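Local atomic coordinates of quinonprotein alcohol dehydrogenase-like protein (Bacteroides thetaiotaomicron VPI-5482, PDB entry 4R5O), a protein that is of unknown function but joins an immunoglobulin-like beta-sandwich domain to a seven-bladed beta-propeller and binds calcium ions. Residues His148-Phe153 with Leu190-Glu195; His166-Asp171 with Glu178-Val183; Asn194-Leu199 with Arg207-Ser212. All coordinates share one frame; numbering follows the deposited sequence. Where two conformers were deposited one is given.

Contact 1: His148-Phe153 with Leu190-Glu195; sequences HSNGKF and LTILNE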
loop_
_atom_site.group_PDB
_atom_site.type_symbol
_atom_site.label_atom_id
_atom_site.label_comp_id
_atom_site.label_asym_id
_atom_site.label_seq_id
_atom_site.Cartn_x
_atom_site.Cartn_y
_atom_site.Cartn_z
ATOM N N HIS A 148 -2.559 3.228 6.425
ATOM C CA HIS A 148 -3.908 3.405 5.976
ATOM C C HIS A 148 -4.668 4.112 7.111
ATOM O O HIS A 148 -4.922 3.524 8.172
ATOM C CB HIS A 148 -4.513 2.050 5.562
ATOM C CG HIS A 148 -5.918 2.127 5.040
ATOM N ND1 HIS A 148 -6.688 0.989 4.909
ATOM C CD2 HIS A 148 -6.658 3.200 4.665
ATOM C CE1 HIS A 148 -7.861 1.403 4.454
ATOM N NE2 HIS A 148 -7.884 2.720 4.280
ATOM N N SER A 149 -4.952 5.414 6.904
ATOM C CA SER A 149 -5.657 6.246 7.879
ATOM C C SER A 149 -6.457 7.336 7.157
ATOM O O SER A 149 -6.048 7.757 6.076
ATOM C CB SER A 149 -4.657 6.852 8.856
ATOM O OG SER A 149 -5.292 7.407 9.994
ATOM N N ASN A 150 -7.592 7.781 7.734
ATOM C CA ASN A 150 -8.455 8.865 7.222
ATOM C C ASN A 150 -8.928 8.582 5.753
ATOM O O ASN A 150 -9.138 9.524 4.972
ATOM C CB ASN A 150 -7.690 10.229 7.282
ATOM C CG ASN A 150 -6.882 10.534 8.536
ATOM O OD1 ASN A 150 -5.756 11.054 8.452
ATOM N ND2 ASN A 150 -7.408 10.206 9.720
ATOM N N GLY A 151 -9.075 7.299 5.399
ATOM C CA GLY A 151 -9.444 6.880 4.049
ATOM C C GLY A 151 -8.360 7.120 3.010
ATOM O O GLY A 151 -8.665 7.163 1.810
ATOM N N LYS A 152 -7.079 7.257 3.462
ATOM C CA LYS A 152 -5.932 7.498 2.595
ATOM C C LYS A 152 -4.788 6.523 2.891
ATOM O O LYS A 152 -4.646 6.026 4.012
ATOM C CB LYS A 152 -5.410 8.958 2.765
ATOM C CG LYS A 152 -6.438 10.101 2.610
ATOM C CD LYS A 152 -7.008 10.216 1.189
ATOM C CE LYS A 152 -8.222 11.110 1.039
ATOM N NZ LYS A 152 -9.445 10.516 1.641
ATOM N N PHE A 153 -3.955 6.281 1.886
ATOM C CA PHE A 153 -2.724 5.537 2.031
ATOM C C PHE A 153 -1.599 6.542 2.093
ATOM O O PHE A 153 -1.356 7.248 1.116
ATOM C CB PHE A 153 -2.492 4.489 0.929
ATOM C CG PHE A 153 -3.503 3.376 0.776
ATOM C CD1 PHE A 153 -3.979 2.690 1.892
ATOM C CD2 PHE A 153 -3.841 2.888 -0.496
ATOM C CE1 PHE A 153 -4.872 1.616 1.746
ATOM C CE2 PHE A 153 -4.711 1.799 -0.639
ATOM C CZ PHE A 153 -5.227 1.175 0.484
ATOM N N LEU A 190 7.222 6.034 9.775
ATOM C CA LEU A 190 6.000 6.815 9.561
ATOM C C LEU A 190 4.964 6.553 10.690
ATOM O O LEU A 190 4.718 5.404 11.083
ATOM C CB LEU A 190 5.369 6.501 8.177
ATOM C CG LEU A 190 4.106 7.312 7.761
ATOM C CD1 LEU A 190 4.408 8.814 7.681
ATOM C CD2 LEU A 190 3.504 6.800 6.476
ATOM N N THR A 191 4.351 7.644 11.179
ATOM C CA THR A 191 3.303 7.673 12.195
ATOM C C THR A 191 2.229 8.644 11.756
ATOM O O THR A 191 2.562 9.726 11.301
ATOM C CB THR A 191 3.883 8.064 13.595
ATOM O OG1 THR A 191 5.074 7.339 13.899
ATOM C CG2 THR A 191 2.883 7.875 14.720
ATOM N N ILE A 192 0.962 8.271 11.855
ATOM C CA ILE A 192 -0.133 9.191 11.570
ATOM C C ILE A 192 -0.757 9.501 12.951
ATOM O O ILE A 192 -1.245 8.574 13.630
ATOM C CB ILE A 192 -1.148 8.683 10.483
ATOM C CG1 ILE A 192 -0.683 9.085 9.036
ATOM C CG2 ILE A 192 -2.502 9.388 10.679
ATOM C CD1 ILE A 192 0.631 8.737 8.544
ATOM N N LEU A 193 -0.634 10.789 13.388
ATOM C CA LEU A 193 -1.089 11.242 14.704
ATOM C C LEU A 193 -2.595 11.411 14.741
ATOM O O LEU A 193 -3.231 11.019 15.731
ATOM C CB LEU A 193 -0.420 12.575 15.115
ATOM C CG LEU A 193 1.122 12.653 15.104
ATOM C CD1 LEU A 193 1.608 14.036 15.507
ATOM C CD2 LEU A 193 1.726 11.661 16.011
ATOM N N ASN A 194 -3.158 12.022 13.679
ATOM C CA ASN A 194 -4.581 12.352 13.544
ATOM C C ASN A 194 -4.885 12.703 12.090
ATOM O O ASN A 194 -4.137 12.274 11.217
ATOM C CB ASN A 194 -4.959 13.504 14.497
ATOM C CG ASN A 194 -4.131 14.763 14.380
ATOM O OD1 ASN A 194 -3.751 15.205 13.288
ATOM N ND2 ASN A 194 -3.940 15.428 15.506
ATOM N N GLU A 195 -5.965 13.454 11.815
ATOM C CA GLU A 195 -6.348 13.806 10.443
ATOM C C GLU A 195 -5.460 14.873 9.845
ATOM O O GLU A 195 -5.343 14.956 8.610
ATOM C CB GLU A 195 -7.800 14.322 10.364
ATOM C CG GLU A 195 -8.895 13.436 10.936
ATOM C CD GLU A 195 -10.310 13.831 10.537
ATOM O OE1 GLU A 195 -10.479 14.769 9.722
ATOM O OE2 GLU A 195 -11.254 13.147 10.994
#
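Ser149 and Ile192 meet where two neighbouring four-stranded sheets of the propeller come together, and the contact illustrates how two segments of adjacent blades can touch at the surface with no hydrogen bond between them. The apolar part is small. The CG2 methyl of Ile192 sits against the Ser149 side chain, 3.5 Å from OG and 3.8 Å from CB. It gets there because CG2 lies anti to the backbone N of Ile192. Tyr154, from strand 152-158, touches the side chains of both residues.

The amide of Asn150 supplies the rest by packing, not by bonding, as it leans over the loop that follows strand 189-192. Its ND2 packs against Glu195 CG at 3.8 Å, and its OD1 lies 3.4 Å from Glu195 CA. The two side chains pass at a slant, the amide plane turned 50° from that of the carboxylate. OD1 also comes close to the carbonyl oxygen of Asn194, but both are acceptors and no bond can form; the hydrogen bond of OD1 is made with the hydroxyl of Tyr154. Asn150 was modelled in two conformers, so the finer details of its amide are doubtful.

Backbone bonds hold the 148-153 side in shape. Ser149 to Lys152 form a type I' turn closed in both directions, Ser149 N giving to Lys152 O at 3.0 Å and Lys152 N to Ser149 O at 2.9 Å. Asn150 and Gly151, the two central residues, both have positive phi. The Lys152 amine bends back toward the carbonyl oxygens of Asn150 and Gly151, though both bonds are weak.

The arrangement is a beta hairpin with a two-residue type I' turn, linking the first two strands of one blade, laid against the end of the first strand of the next: blade-to-blade packing in a beta-propeller.

Contact 2: His166-Asp171 with Glu178-Val183; sequences HFYIVD and ENSAVV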
loop_
_atom_site.group_PDB
_atom_site.type_symbol
_atom_site.label_atom_id
_atom_site.label_comp_id
_atom_site.label_asym_id
_atom_site.label_seq_id
_atom_site.Cartn_x
_atom_site.Cartn_y
_atom_site.Cartn_z
ATOM N N HIS A 166 9.210 12.016 -1.165
ATOM C CA HIS A 166 9.333 10.880 -0.239
ATOM C C HIS A 166 7.969 10.516 0.351
ATOM O O HIS A 166 7.696 9.351 0.621
ATOM C CB HIS A 166 10.327 11.183 0.881
ATOM C CG HIS A 166 11.642 11.655 0.371
ATOM N ND1 HIS A 166 11.973 13.007 0.372
ATOM C CD2 HIS A 166 12.631 10.960 -0.229
ATOM C CE1 HIS A 166 13.181 13.078 -0.155
ATOM N NE2 HIS A 166 13.616 11.874 -0.544
ATOM N N PHE A 167 7.111 11.510 0.522
ATOM C CA PHE A 167 5.810 11.299 1.130
ATOM C C PHE A 167 4.712 11.455 0.086
ATOM O O PHE A 167 4.669 12.451 -0.629
ATOM C CB PHE A 167 5.628 12.298 2.289
ATOM C CG PHE A 167 4.422 12.034 3.144
ATOM C CD1 PHE A 167 4.511 11.207 4.259
ATOM C CD2 PHE A 167 3.198 12.623 2.846
ATOM C CE1 PHE A 167 3.393 10.957 5.048
ATOM C CE2 PHE A 167 2.074 12.353 3.623
ATOM C CZ PHE A 167 2.181 11.528 4.723
ATOM N N TYR A 168 3.832 10.468 0.005
ATOM C CA TYR A 168 2.735 10.403 -0.960
ATOM C C TYR A 168 1.388 10.170 -0.286
ATOM O O TYR A 168 1.307 9.377 0.653
ATOM C CB TYR A 168 2.991 9.256 -1.957
ATOM C CG TYR A 168 4.243 9.408 -2.804
ATOM C CD1 TYR A 168 5.495 9.083 -2.295
ATOM C CD2 TYR A 168 4.159 9.743 -4.154
ATOM C CE1 TYR A 168 6.642 9.204 -3.072
ATOM C CE2 TYR A 168 5.300 9.876 -4.940
ATOM C CZ TYR A 168 6.538 9.592 -4.400
ATOM O OH TYR A 168 7.649 9.691 -5.207
ATOM N N ILE A 169 0.330 10.851 -0.779
ATOM C CA ILE A 169 -1.049 10.649 -0.353
ATOM C C ILE A 169 -1.784 10.068 -1.551
ATOM O O ILE A 169 -1.838 10.688 -2.625
ATOM C CB ILE A 169 -1.778 11.881 0.241
ATOM C CG1 ILE A 169 -0.931 12.646 1.270
ATOM C CG2 ILE A 169 -3.181 11.463 0.799
ATOM C CD1 ILE A 169 -1.554 13.952 1.693
ATOM N N VAL A 170 -2.289 8.844 -1.367
ATOM C CA VAL A 170 -3.024 8.038 -2.347
ATOM C C VAL A 170 -4.385 7.743 -1.746
ATOM O O VAL A 170 -4.443 7.344 -0.587
ATOM C CB VAL A 170 -2.225 6.742 -2.718
ATOM C CG1 VAL A 170 -3.021 5.825 -3.648
ATOM C CG2 VAL A 170 -0.856 7.075 -3.319
ATOM N N ASP A 171 -5.481 7.983 -2.495
ATOM C CA ASP A 171 -6.815 7.655 -2.006
ATOM C C ASP A 171 -6.924 6.113 -1.818
ATOM O O ASP A 171 -6.535 5.354 -2.714
ATOM C CB ASP A 171 -7.899 8.193 -2.947
ATOM C CG ASP A 171 -9.296 7.927 -2.434
ATOM O OD1 ASP A 171 -9.606 8.356 -1.297
ATOM O OD2 ASP A 171 -10.073 7.286 -3.155
ATOM N N GLU A 178 -3.172 11.755 -4.815
ATOM C CA GLU A 178 -3.719 13.031 -4.389
ATOM C C GLU A 178 -2.625 14.072 -4.335
ATOM O O GLU A 178 -2.764 15.137 -4.947
ATOM C CB GLU A 178 -4.429 12.939 -3.055
ATOM C CG GLU A 178 -5.732 12.180 -3.180
ATOM C CD GLU A 178 -6.604 12.211 -1.947
ATOM O OE1 GLU A 178 -6.182 12.803 -0.928
ATOM O OE2 GLU A 178 -7.729 11.667 -2.015
ATOM N N ASN A 179 -1.522 13.758 -3.639
ATOM C CA ASN A 179 -0.418 14.694 -3.471
ATOM C C ASN A 179 0.855 13.955 -3.055
ATOM O O ASN A 179 0.799 12.777 -2.693
ATOM C CB ASN A 179 -0.826 15.735 -2.398
ATOM C CG ASN A 179 -0.061 17.018 -2.371
ATOM O OD1 ASN A 179 0.774 17.287 -3.242
ATOM N ND2 ASN A 179 -0.353 17.845 -1.365
ATOM N N SER A 180 2.002 14.641 -3.137
ATOM C CA SER A 180 3.320 14.134 -2.740
ATOM C C SER A 180 4.276 15.307 -2.481
ATOM O O SER A 180 4.037 16.427 -2.957
ATOM C CB SER A 180 3.899 13.181 -3.776
ATOM O OG SER A 180 4.098 13.825 -5.021
ATOM N N ALA A 181 5.326 15.066 -1.689
ATOM C CA ALA A 181 6.291 16.105 -1.340
ATOM C C ALA A 181 7.622 15.524 -0.899
ATOM O O ALA A 181 7.731 14.340 -0.585
ATOM C CB ALA A 181 5.742 16.985 -0.223
ATOM N N VAL A 182 8.632 16.383 -0.882
ATOM C CA VAL A 182 9.995 16.110 -0.443
ATOM C C VAL A 182 10.023 16.216 1.059
ATOM O O VAL A 182 9.383 17.111 1.607
ATOM C CB VAL A 182 10.973 17.126 -1.124
ATOM C CG1 VAL A 182 12.411 16.976 -0.630
ATOM C CG2 VAL A 182 10.903 17.048 -2.642
ATOM N N VAL A 183 10.731 15.311 1.745
ATOM C CA VAL A 183 10.895 15.359 3.206
ATOM C C VAL A 183 12.403 15.295 3.447
ATOM O O VAL A 183 13.023 16.296 3.811
ATOM C CB VAL A 183 10.086 14.277 3.977
ATOM C CG1 VAL A 183 10.245 14.443 5.485
ATOM C CG2 VAL A 183 8.610 14.298 3.591
#
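His166 and Val183 join at one end of an antiparallel beta hairpin, strands 167-171 and 177-181, that forms the last two strands of a propeller blade. With its first torsion at -52°, the histidine has CG beside its own backbone N. From CB the ring reaches the Val182-Val183 backbone: CG lies 4.0 Å from Val183 N, and ND1 accepts from that same N at 3.0 Å. The bond is nearly straight, at 175°, and Val183 N is only 8° out of the ring plane. CE1 faces the CG1 methyl of Val182 at 4.0 Å. At the far side NE2 bonds to the carbonyl oxygen of Thr161, consistent with a proton on NE2, so the ring is pinned at both nitrogens.

Classic beta bulges lie at both ends of the ladder. Ala181 O takes both His166 N and Phe167 N, while Ile169 O takes both Glu178 N and Asn179 N. Between them, Ile169 N gives to Asn179 O at 2.8 Å in an almost linear bond. Tyr168 and Ser180 form the non-hydrogen-bonded pair; Ser180 CB rests 3.5 Å from Tyr168 CD2, its OG bonded to Tyr177 and Asp165.

Contact 3: Asn194-Leu199 with Arg207-Ser212; sequences NEQYGL and RIDLKS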
loop_
_atom_site.group_PDB
_atom_site.type_symbol
_atom_site.label_atom_id
_atom_site.label_comp_id
_atom_site.label_asym_id
_atom_site.label_seq_id
_atom_site.Cartn_x
_atom_site.Cartn_y
_atom_site.Cartn_z
ATOM N N ASN A 194 -3.158 12.022 13.679
ATOM C CA ASN A 194 -4.581 12.352 13.544
ATOM C C ASN A 194 -4.885 12.703 12.090
ATOM O O ASN A 194 -4.137 12.274 11.217
ATOM C CB ASN A 194 -4.959 13.504 14.497
ATOM C CG ASN A 194 -4.131 14.763 14.380
ATOM O OD1 ASN A 194 -3.751 15.205 13.288
ATOM N ND2 ASN A 194 -3.940 15.428 15.506
ATOM N N GLU A 195 -5.965 13.454 11.815
ATOM C CA GLU A 195 -6.348 13.806 10.443
ATOM C C GLU A 195 -5.460 14.873 9.845
ATOM O O GLU A 195 -5.343 14.956 8.610
ATOM C CB GLU A 195 -7.800 14.322 10.364
ATOM C CG GLU A 195 -8.895 13.436 10.936
ATOM C CD GLU A 195 -10.310 13.831 10.537
ATOM O OE1 GLU A 195 -10.479 14.769 9.722
ATOM O OE2 GLU A 195 -11.254 13.147 10.994
ATOM N N GLN A 196 -4.865 15.715 10.717
ATOM C CA GLN A 196 -4.097 16.871 10.299
ATOM C C GLN A 196 -2.566 16.605 10.272
ATOM O O GLN A 196 -1.887 17.170 9.413
ATOM C CB GLN A 196 -4.422 18.030 11.274
ATOM C CG GLN A 196 -3.773 19.408 10.983
ATOM C CD GLN A 196 -4.130 20.135 9.698
ATOM O OE1 GLN A 196 -5.005 19.738 8.913
ATOM N NE2 GLN A 196 -3.470 21.267 9.483
ATOM N N TYR A 197 -2.025 15.775 11.188
ATOM C CA TYR A 197 -0.580 15.590 11.278
ATOM C C TYR A 197 -0.124 14.157 11.324
ATOM O O TYR A 197 -0.807 13.279 11.835
ATOM C CB TYR A 197 -0.057 16.263 12.557
ATOM C CG TYR A 197 -0.236 17.761 12.566
ATOM C CD1 TYR A 197 0.585 18.583 11.802
ATOM C CD2 TYR A 197 -1.200 18.363 13.370
ATOM C CE1 TYR A 197 0.421 19.963 11.792
ATOM C CE2 TYR A 197 -1.357 19.749 13.390
ATOM C CZ TYR A 197 -0.549 20.542 12.586
ATOM O OH TYR A 197 -0.658 21.909 12.597
ATOM N N GLY A 198 1.110 13.982 10.868
ATOM C CA GLY A 198 1.859 12.729 10.912
ATOM C C GLY A 198 3.283 12.972 11.372
ATOM O O GLY A 198 3.689 14.116 11.573
ATOM N N LEU A 199 4.055 11.908 11.558
ATOM C CA LEU A 199 5.477 12.000 11.937
ATOM C C LEU A 199 6.322 11.220 10.987
ATOM O O LEU A 199 5.956 10.105 10.631
ATOM C CB LEU A 199 5.782 11.510 13.366
ATOM C CG LEU A 199 5.129 12.126 14.571
ATOM C CD1 LEU A 199 5.475 11.276 15.791
ATOM C CD2 LEU A 199 5.536 13.616 14.779
ATOM N N ARG A 207 7.597 16.544 12.045
ATOM C CA ARG A 207 6.141 16.619 11.979
ATOM C C ARG A 207 5.777 16.971 10.584
ATOM O O ARG A 207 6.352 17.907 10.045
ATOM C CB ARG A 207 5.557 17.630 12.989
ATOM C CG ARG A 207 4.016 17.703 12.949
ATOM C CD ARG A 207 3.438 18.731 13.892
ATOM N NE ARG A 207 3.895 20.090 13.600
ATOM C CZ ARG A 207 4.809 20.752 14.309
ATOM N NH1 ARG A 207 5.336 20.210 15.405
ATOM N NH2 ARG A 207 5.173 21.974 13.952
ATOM N N ILE A 208 4.854 16.251 9.985
ATOM C CA ILE A 208 4.402 16.564 8.627
ATOM C C ILE A 208 2.893 16.940 8.690
ATOM O O ILE A 208 2.116 16.304 9.409
ATOM C CB ILE A 208 4.699 15.400 7.603
ATOM C CG1 ILE A 208 4.324 15.816 6.138
ATOM C CG2 ILE A 208 4.089 14.033 8.020
ATOM C CD1 ILE A 208 5.033 15.081 5.041
ATOM N N ASP A 209 2.515 18.026 7.989
ATOM C CA ASP A 209 1.116 18.460 7.855
ATOM C C ASP A 209 0.511 17.625 6.746
ATOM O O ASP A 209 1.026 17.647 5.633
ATOM C CB ASP A 209 1.044 19.979 7.585
ATOM C CG ASP A 209 -0.354 20.572 7.524
ATOM O OD1 ASP A 209 -1.167 20.108 6.690
ATOM O OD2 ASP A 209 -0.600 21.567 8.224
ATOM N N LEU A 210 -0.531 16.850 7.030
ATOM C CA LEU A 210 -1.105 15.917 6.043
ATOM C C LEU A 210 -1.943 16.639 4.934
ATOM O O LEU A 210 -2.398 15.969 4.005
ATOM C CB LEU A 210 -1.974 14.854 6.744
ATOM C CG LEU A 210 -1.212 13.943 7.729
ATOM C CD1 LEU A 210 -2.123 12.960 8.393
ATOM C CD2 LEU A 210 -0.072 13.208 7.056
ATOM N N LYS A 211 -2.040 17.987 4.963
ATOM C CA LYS A 211 -2.749 18.744 3.929
ATOM C C LYS A 211 -1.738 19.493 3.050
ATOM O O LYS A 211 -1.682 19.234 1.832
ATOM C CB LYS A 211 -3.784 19.716 4.533
ATOM C CG LYS A 211 -4.718 19.104 5.622
ATOM C CD LYS A 211 -5.557 17.873 5.177
ATOM C CE LYS A 211 -6.402 17.323 6.312
ATOM N NZ LYS A 211 -7.130 16.086 5.920
ATOM N N SER A 212 -0.892 20.356 3.664
ATOM C CA SER A 212 0.116 21.144 2.922
ATOM C C SER A 212 1.361 20.326 2.575
ATOM O O SER A 212 2.040 20.656 1.609
ATOM C CB SER A 212 0.543 22.366 3.726
ATOM O OG SER A 212 1.142 21.995 4.953
#
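OD1 of Asp209, a residue paired with Tyr197 across a beta hairpin, is gripped by two backbone N-H groups in an Asx turn that ends strand 204-209. Lys211 N meets it at 2.9 Å, nearly in line with its C-O bond, whereas Ser212 N comes from above the carboxylate plane, 52° out of it. The other oxygen, OD2, faces Gln196 NE2, but the angle is too poor for a hydrogen bond. An alanine at Asp209 would probably leave the N-H groups of Lys211 and Ser212 without their acceptor and let the chain beyond the strand move more freely.

A second Asx turn prepares the partner strand: Asn194 OD1 accepts from both Gln196 N and Tyr197 N. Both turns lie at one end of the hairpin's ladder, in which Gly198 N gives to Ile208 O at 2.9 Å and Ile208 N returns a bond of the same length to Gly198 O. Next along, Leu210 N gives to Gln196 O at 2.8 Å.

On the face carrying Tyr197 and Arg207, the two side chains lie next to each other and point the same way. The arginine bends at chi3 (60°), which places NE 3.9 Å from Tyr197 CE1, and its CD approaches Tyr197 CD1 at 3.5 Å. The guanidinium stands 88° to the phenol ring, and its NH1 bonds to the carbonyl oxygens of Leu256 and Ala259, at and just after helix 253-258. On the opposite face, Leu210 CD1 touches Asn194 O at 3.5 Å.

How the contacts relate
Contacts 2 and 3 each join two strands within one blade, whereas contact 1 bridges the two blades, with less than a third of the buried area of either. The hairpins are partly buried and built on backbone ladders, edited by bulges in contact 2 and with two Asx turns at one end in contact 3; contact 1 is a surface meeting of a few side chains with the end of a strand and the loop after it. The blades also pack directly: Phe167 of contact 2 meets Ile208 and Leu210 of contact 3. Contact 1 is tied into both sheets, through Phe153 N to Val170 O and Thr191 O to Leu199 N, and shares Asn194 and Glu195 with contact 3.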